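Local coordinates for protein adenylyltransferase VopS (Vibrio parahaemolyticus, PDB 3LET) that transfers AMP from ATP to a threonine of the host Rho GTPases RhoA, Rac and Cdc42, which prevents their interaction with downstream effectors and inhibits actin assembly during infection, at residues K92-A95 / V96-K100; G243-K246 / Q247-G251; G251-E255 / N256-D260. One frame throughout, in Å; residues are numbered along the deposited sequence.

Contact 1. Residues K92-A95 / V96-K100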
loop_
_atom_site.group_PDB
_atom_site.type_symbol
_atom_site.label_atom_id
_atom_site.label_comp_id
_atom_site.label_asym_id
_atom_site.label_seq_id
_atom_site.Cartn_x
_atom_site.Cartn_y
_atom_site.Cartn_z
ATOM N N LYS A 92 5.634 0.041 -10.158
ATOM C CA LYS A 92 6.915 0.653 -10.508
ATOM C C LYS A 92 7.670 1.094 -9.254
ATOM O O LYS A 92 8.882 0.956 -9.176
ATOM C CB LYS A 92 6.717 1.825 -11.456
ATOM C CG LYS A 92 8.031 2.573 -11.721
ATOM C CD LYS A 92 7.960 3.469 -12.946
ATOM C CE LYS A 92 9.332 4.086 -13.249
ATOM N NZ LYS A 92 9.392 4.776 -14.575
ATOM N N SER A 93 6.969 1.681 -8.277
ATOM C CA SER A 93 7.638 2.187 -7.072
ATOM C C SER A 93 8.248 1.005 -6.342
ATOM O O SER A 93 9.365 1.089 -5.807
ATOM C CB SER A 93 6.643 2.875 -6.098
ATOM O OG SER A 93 5.885 3.860 -6.755
ATOM N N LEU A 94 7.467 -0.075 -6.261
ATOM C CA LEU A 94 7.884 -1.265 -5.544
ATOM C C LEU A 94 9.078 -1.885 -6.257
ATOM O O LEU A 94 10.025 -2.310 -5.640
ATOM C CB LEU A 94 6.725 -2.308 -5.483
ATOM C CG LEU A 94 7.093 -3.606 -4.753
ATOM C CD1 LEU A 94 7.674 -3.346 -3.373
ATOM C CD2 LEU A 94 5.858 -4.517 -4.629
ATOM N N ALA A 95 8.984 -1.975 -7.570
ATOM C CA ALA A 95 10.022 -2.630 -8.366
ATOM C C ALA A 95 11.370 -1.917 -8.126
ATOM O O ALA A 95 12.411 -2.554 -7.946
ATOM C CB ALA A 95 9.627 -2.582 -9.845
ATOM N N VAL A 96 11.345 -0.589 -8.125
ATOM C CA VAL A 96 12.570 0.187 -7.878
ATOM C C VAL A 96 13.191 -0.126 -6.535
ATOM O O VAL A 96 14.424 -0.254 -6.428
ATOM C CB VAL A 96 12.285 1.710 -7.924
ATOM C CG1 VAL A 96 13.527 2.486 -7.522
ATOM C CG2 VAL A 96 11.829 2.094 -9.336
ATOM N N ARG A 97 12.357 -0.247 -5.491
ATOM C CA ARG A 97 12.893 -0.521 -4.140
ATOM C C ARG A 97 13.441 -1.943 -4.003
ATOM O O ARG A 97 14.454 -2.160 -3.325
ATOM C CB ARG A 97 11.810 -0.307 -3.058
ATOM C CG ARG A 97 11.327 1.116 -2.942
ATOM C CD ARG A 97 12.474 2.105 -2.832
ATOM N NE ARG A 97 13.144 2.038 -1.536
ATOM C CZ ARG A 97 12.917 2.867 -0.518
ATOM N NH1 ARG A 97 12.021 3.840 -0.625
ATOM N NH2 ARG A 97 13.594 2.717 0.613
ATOM N N VAL A 98 12.786 -2.910 -4.648
ATOM C CA VAL A 98 13.252 -4.291 -4.618
ATOM C C VAL A 98 14.580 -4.381 -5.364
ATOM O O VAL A 98 15.516 -5.042 -4.909
ATOM C CB VAL A 98 12.170 -5.229 -5.203
ATOM C CG1 VAL A 98 12.724 -6.619 -5.567
ATOM C CG2 VAL A 98 11.010 -5.360 -4.162
ATOM N N VAL A 99 14.670 -3.693 -6.494
ATOM C CA VAL A 99 15.935 -3.682 -7.276
ATOM C C VAL A 99 17.060 -3.053 -6.467
ATOM O O VAL A 99 18.203 -3.535 -6.459
ATOM C CB VAL A 99 15.772 -2.896 -8.595
ATOM C CG1 VAL A 99 17.175 -2.589 -9.241
ATOM C CG2 VAL A 99 14.932 -3.688 -9.543
ATOM N N LYS A 100 16.754 -1.968 -5.771
ATOM C CA LYS A 100 17.761 -1.346 -4.912
ATOM C C LYS A 100 18.213 -2.312 -3.837
ATOM O O LYS A 100 19.393 -2.333 -3.480
ATOM C CB LYS A 100 17.235 -0.032 -4.284
ATOM C CG LYS A 100 17.183 1.120 -5.294
ATOM C CD LYS A 100 16.575 2.390 -4.704
ATOM C CE LYS A 100 16.607 3.550 -5.699
ATOM N NZ LYS A 100 17.972 4.115 -5.870
#
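Val96 begins a run of consecutive i to i+4 contacts inside the alpha-helix 88-102, part of the all-helical N-terminal region of VopS; its N donates to Lys92 O at 3.1 Å with an N-H...O angle of 164°. Its CG2 lies 3.2 Å from the same Lys92 O, and the side chain also touches Glu66 of helix 58-75. Arg97 follows with the longest of the four bonds, N to Ser93 O at 3.3 Å. Its CG rests near that carbonyl too, but the chain then bends twice beyond CG, carrying the guanidinium away to a cation-pi contact with Tyr225; Ser93 OG meanwhile bonds to Asp89 O, one turn back. Val98 makes the one apolar side-chain contact between the two segments: beyond its N-H bond to Leu94 O, its CG2 lies 4.0 Å from Leu94 CD1, the two side chains crossing at a slant. Leu94 reaches this position because CG is anti to the backbone N (chi1 179°) and chi2 (52°) turns CD1 toward Val98. Both residues also touch Tyr225, and Val98 packs on Met120 and Phe124 of helix 113-139. Val99 turns to Met69 and Thr70 of helix 58-75 and to Met120, so Val98 and Val99 pack against helices 113-139 and 58-75. The backbone series across the two segments ends with Val99 N 2.9 Å from Ala95 O, where Val99 CG2 also sits, 3.2 Å from that oxygen. Lys100 N bonds in turn to Val96 O, and its NZ extends to a salt bridge with Glu66 OE1.

Contact 2. Residues G243-K246 / Q247-G251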
loop_
_atom_site.group_PDB
_atom_site.type_symbol
_atom_site.label_atom_id
_atom_site.label_comp_id
_atom_site.label_asym_id
_atom_site.label_seq_id
_atom_site.Cartn_x
_atom_site.Cartn_y
_atom_site.Cartn_z
ATOM N N GLY A 243 -1.113 0.136 -2.095
ATOM C CA GLY A 243 -1.681 -0.056 -3.436
ATOM C C GLY A 243 -2.997 -0.870 -3.392
ATOM O O GLY A 243 -3.945 -0.609 -4.123
ATOM N N MET A 244 -3.032 -1.872 -2.531
ATOM C CA MET A 244 -4.239 -2.712 -2.391
ATOM C C MET A 244 -5.384 -1.883 -1.803
ATOM O O MET A 244 -6.531 -1.995 -2.251
ATOM C CB MET A 244 -3.942 -3.921 -1.499
ATOM C CG MET A 244 -3.115 -5.044 -2.169
ATOM S SD MET A 244 -3.817 -5.647 -3.704
ATOM C CE MET A 244 -5.154 -6.740 -3.128
ATOM N N LEU A 245 -5.092 -1.044 -0.807
ATOM C CA LEU A 245 -6.152 -0.188 -0.248
ATOM C C LEU A 245 -6.712 0.738 -1.351
ATOM O O LEU A 245 -7.936 0.947 -1.494
ATOM C CB LEU A 245 -5.609 0.655 0.915
ATOM C CG LEU A 245 -6.616 1.653 1.493
ATOM C CD1 LEU A 245 -7.893 0.922 1.884
ATOM C CD2 LEU A 245 -5.987 2.383 2.699
ATOM N N LYS A 246 -5.800 1.320 -2.122
ATOM C CA LYS A 246 -6.191 2.254 -3.161
ATOM C C LYS A 246 -7.093 1.547 -4.163
ATOM O O LYS A 246 -8.132 2.087 -4.573
ATOM C CB LYS A 246 -4.935 2.813 -3.844
ATOM C CG LYS A 246 -5.209 3.688 -5.081
ATOM C CD LYS A 246 -3.887 4.197 -5.632
ATOM C CE LYS A 246 -4.038 4.672 -7.091
ATOM N NZ LYS A 246 -4.828 5.913 -7.153
ATOM N N GLN A 247 -6.720 0.331 -4.567
ATOM C CA GLN A 247 -7.512 -0.379 -5.585
ATOM C C GLN A 247 -8.814 -0.841 -4.949
ATOM O O GLN A 247 -9.842 -0.965 -5.617
ATOM C CB GLN A 247 -6.731 -1.614 -6.104
ATOM C CG GLN A 247 -7.567 -2.631 -6.879
ATOM C CD GLN A 247 -8.261 -2.044 -8.102
ATOM O OE1 GLN A 247 -7.757 -1.106 -8.733
ATOM N NE2 GLN A 247 -9.426 -2.603 -8.443
ATOM N N HIS A 248 -8.774 -1.070 -3.647
ATOM C CA HIS A 248 -9.990 -1.514 -2.929
ATOM C C HIS A 248 -11.052 -0.431 -2.998
ATOM O O HIS A 248 -12.223 -0.705 -3.291
ATOM C CB HIS A 248 -9.649 -1.815 -1.479
ATOM C CG HIS A 248 -10.786 -2.421 -0.706
ATOM N ND1 HIS A 248 -11.420 -3.573 -1.112
ATOM C CD2 HIS A 248 -11.419 -2.013 0.423
ATOM C CE1 HIS A 248 -12.384 -3.867 -0.250
ATOM N NE2 HIS A 248 -12.404 -2.942 0.686
ATOM N N ILE A 249 -10.647 0.810 -2.742
ATOM C CA ILE A 249 -11.645 1.855 -2.584
ATOM C C ILE A 249 -11.994 2.532 -3.899
ATOM O O ILE A 249 -13.118 2.988 -4.081
ATOM C CB ILE A 249 -11.225 2.903 -1.538
ATOM C CG1 ILE A 249 -9.949 3.668 -1.969
ATOM C CG2 ILE A 249 -11.010 2.188 -0.172
ATOM C CD1 ILE A 249 -9.377 4.572 -0.843
ATOM N N GLU A 250 -11.020 2.645 -4.787
ATOM C CA GLU A 250 -11.239 3.326 -6.063
ATOM C C GLU A 250 -11.727 2.372 -7.152
ATOM O O GLU A 250 -12.276 2.822 -8.168
ATOM C CB GLU A 250 -9.956 4.021 -6.533
ATOM C CG GLU A 250 -9.473 5.125 -5.575
ATOM C CD GLU A 250 -8.125 5.708 -5.975
ATOM O OE1 GLU A 250 -7.506 5.261 -6.984
ATOM O OE2 GLU A 250 -7.653 6.621 -5.256
ATOM N N GLY A 251 -11.550 1.076 -6.912
ATOM C CA GLY A 251 -11.852 0.029 -7.898
ATOM C C GLY A 251 -12.889 -0.952 -7.375
ATOM O O GLY A 251 -14.052 -0.865 -7.753
HETATM O O HOH W 1 -5.779 8.490 -5.311
#
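Lys246 and Glu250 form an i to i+4 salt bridge on helix 238-255 of the Fic (Fido) domain, NZ to OE1 at 2.8 Å. OE1 accepts through its syn lone pair, and the lysine chain, extended as far as CE, bends only at chi4 (70°) to bring NZ round to it. Glu250 OE2 has partners of its own: water 1 donates to it at 2.6 Å and makes a weak 3.3 Å bond with Lys246 NZ, and the backbone N of Met207 adds a further one, tying the carboxylate to helix 207-217. Along the backbone, the carbonyls of Gly243, Met244, Leu245 and Lys246 receive the N-H groups of Gln247, His248, Ile249 and Glu250. Lys246 O also takes a weak bond from Ile249 N, at an N-H...O angle of 126°; this donor lies within the wider pi-type turn at 248-251. His248 NE2 makes a weak hydrogen bond to His266 O. On the buried side, the Leu245 side chain, which packs against Val271 and Met207, is about 6 Å from that of Asn281, which probably belongs to the ATP site. There the apolar contact is Leu245 CD1 against Ile249 CG2, 3.9 Å apart.

Contact 3. Residues G251-E255 / N256-D260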
loop_
_atom_site.group_PDB
_atom_site.type_symbol
_atom_site.label_atom_id
_atom_site.label_comp_id
_atom_site.label_asym_id
_atom_site.label_seq_id
_atom_site.Cartn_x
_atom_site.Cartn_y
_atom_site.Cartn_z
ATOM N N GLY A 251 -11.550 1.076 -6.912
ATOM C CA GLY A 251 -11.852 0.029 -7.898
ATOM C C GLY A 251 -12.889 -0.952 -7.375
ATOM O O GLY A 251 -14.052 -0.865 -7.753
ATOM N N PHE A 252 -12.502 -1.828 -6.453
ATOM C CA PHE A 252 -13.401 -2.901 -6.013
ATOM C C PHE A 252 -14.755 -2.377 -5.462
ATOM O O PHE A 252 -15.815 -2.861 -5.848
ATOM C CB PHE A 252 -12.750 -3.772 -4.949
ATOM C CG PHE A 252 -13.620 -4.926 -4.512
ATOM C CD1 PHE A 252 -13.768 -6.039 -5.329
ATOM C CD2 PHE A 252 -14.276 -4.895 -3.300
ATOM C CE1 PHE A 252 -14.565 -7.108 -4.941
ATOM C CE2 PHE A 252 -15.090 -5.967 -2.898
ATOM C CZ PHE A 252 -15.224 -7.068 -3.719
ATOM N N LEU A 253 -14.721 -1.394 -4.571
ATOM C CA LEU A 253 -15.961 -0.912 -3.939
ATOM C C LEU A 253 -16.816 -0.066 -4.885
ATOM O O LEU A 253 -17.955 0.259 -4.566
ATOM C CB LEU A 253 -15.662 -0.139 -2.654
ATOM C CG LEU A 253 -15.096 -1.019 -1.539
ATOM C CD1 LEU A 253 -14.695 -0.203 -0.305
ATOM C CD2 LEU A 253 -16.126 -2.119 -1.156
ATOM N N LYS A 254 -16.263 0.280 -6.044
ATOM C CA LYS A 254 -17.024 0.926 -7.118
ATOM C C LYS A 254 -17.647 -0.096 -8.100
ATOM O O LYS A 254 -18.784 0.067 -8.537
ATOM C CB LYS A 254 -16.113 1.901 -7.880
ATOM C CG LYS A 254 -15.490 3.004 -7.018
ATOM C CD LYS A 254 -16.093 4.390 -7.307
ATOM C CE LYS A 254 -15.034 5.530 -7.299
ATOM N NZ LYS A 254 -13.838 5.306 -8.237
ATOM N N GLU A 255 -16.910 -1.147 -8.445
ATOM C CA GLU A 255 -17.412 -2.175 -9.369
ATOM C C GLU A 255 -18.439 -3.068 -8.687
ATOM O O GLU A 255 -19.287 -3.679 -9.334
ATOM C CB GLU A 255 -16.269 -3.064 -9.862
ATOM C CG GLU A 255 -15.085 -2.313 -10.407
ATOM C CD GLU A 255 -15.195 -2.075 -11.890
ATOM O OE1 GLU A 255 -16.331 -2.135 -12.409
ATOM O OE2 GLU A 255 -14.148 -1.835 -12.533
ATOM N N ASN A 256 -18.321 -3.159 -7.369
ATOM C CA ASN A 256 -19.172 -4.014 -6.560
ATOM C C ASN A 256 -19.674 -3.161 -5.396
ATOM O O ASN A 256 -19.161 -3.269 -4.285
ATOM C CB ASN A 256 -18.373 -5.204 -6.026
ATOM C CG ASN A 256 -17.512 -5.853 -7.092
ATOM O OD1 ASN A 256 -17.999 -6.655 -7.889
ATOM N ND2 ASN A 256 -16.222 -5.507 -7.115
ATOM N N PRO A 257 -20.659 -2.290 -5.656
ATOM C CA PRO A 257 -21.125 -1.311 -4.668
ATOM C C PRO A 257 -21.754 -1.965 -3.452
ATOM O O PRO A 257 -22.475 -2.955 -3.571
ATOM C CB PRO A 257 -22.170 -0.497 -5.438
ATOM C CG PRO A 257 -21.888 -0.762 -6.879
ATOM C CD PRO A 257 -21.378 -2.162 -6.933
ATOM N N VAL A 258 -21.475 -1.427 -2.273
ATOM C CA VAL A 258 -22.021 -2.027 -1.067
ATOM C C VAL A 258 -23.066 -1.098 -0.483
ATOM O O VAL A 258 -23.136 0.068 -0.858
ATOM C CB VAL A 258 -20.915 -2.351 -0.037
ATOM C CG1 VAL A 258 -19.892 -3.312 -0.653
ATOM C CG2 VAL A 258 -20.233 -1.087 0.449
ATOM N N ALA A 259 -23.887 -1.622 0.417
ATOM C CA ALA A 259 -24.945 -0.833 1.023
ATOM C C ALA A 259 -24.343 0.212 1.941
ATOM O O ALA A 259 -23.325 -0.029 2.588
ATOM C CB ALA A 259 -25.907 -1.746 1.799
ATOM N N ASP A 260 -24.984 1.376 2.012
ATOM C CA ASP A 260 -24.526 2.448 2.883
ATOM C C ASP A 260 -24.307 1.971 4.313
ATOM O O ASP A 260 -23.377 2.424 4.979
ATOM C CB ASP A 260 -25.531 3.597 2.882
ATOM C CG ASP A 260 -25.552 4.345 1.564
ATOM O OD1 ASP A 260 -24.589 4.189 0.779
ATOM O OD2 ASP A 260 -26.525 5.090 1.315
HETATM O O HOH W 2 -19.370 0.959 -2.397
#
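Phe252 O accepts two hydrogen bonds from Asn256, one from the backbone N at 2.9 Å and one from the side-chain ND2 at 3.0 Å. Asn256 is the first residue to leave helical phi/psi after helix 238-255; its main chain and its amide both bond back to the last turn. Its chi1 of -46° puts CG beside its own N, and the amide's rotation about CB-CG directs ND2 to the helix; the bond from ND2 is the more oblique of the two, with a C=O...N angle of 127°. The same nitrogen lies over one face of the Phe252 ring, 3.1 Å from CD1, with ring and amide planes 40° apart. Leu253 O is met differently: water 2 donates to it at 2.7 Å and accepts from Val258 N, and Pro257 CA makes a C-H...O contact with it at 3.5 Å. Outward, Leu253 CD2 touches Val258 CG1 at 4.0 Å, and both side chains continue onto His266 of helix 260-274. Proline has no amide hydrogen to give, so Leu253 O, whose i+4 partner would be Pro257 N, takes a water hydrogen bond, with the C-H contact beside it, while Phe252 O keeps its helical bond and gains one from ND2.

Overall arrangement
From the N terminus, contact 1 comes first, on helix 88-102, where it is set among helices 58-75 and 113-139. Contacts 2 and 3 follow much later, in the Fic region; the three lie in series, none nested or crossing, and each is a local helical or helix-end contact that closes no long loop. Contact 2 runs straight into contact 3 through the shared Gly251, and His248 O to Leu253 N is a probable hydrogen bond between them. Contact 1 stands about 20 Å from contact 2, centre to centre, without touching it, yet helix 238-255 touches helix 88-102 through Ile239 and carries contacts 2 and 3 farther along, where the chain leads into helix 260-274. Contacts 1 and 3 lie on opposite sides of the chain's centre.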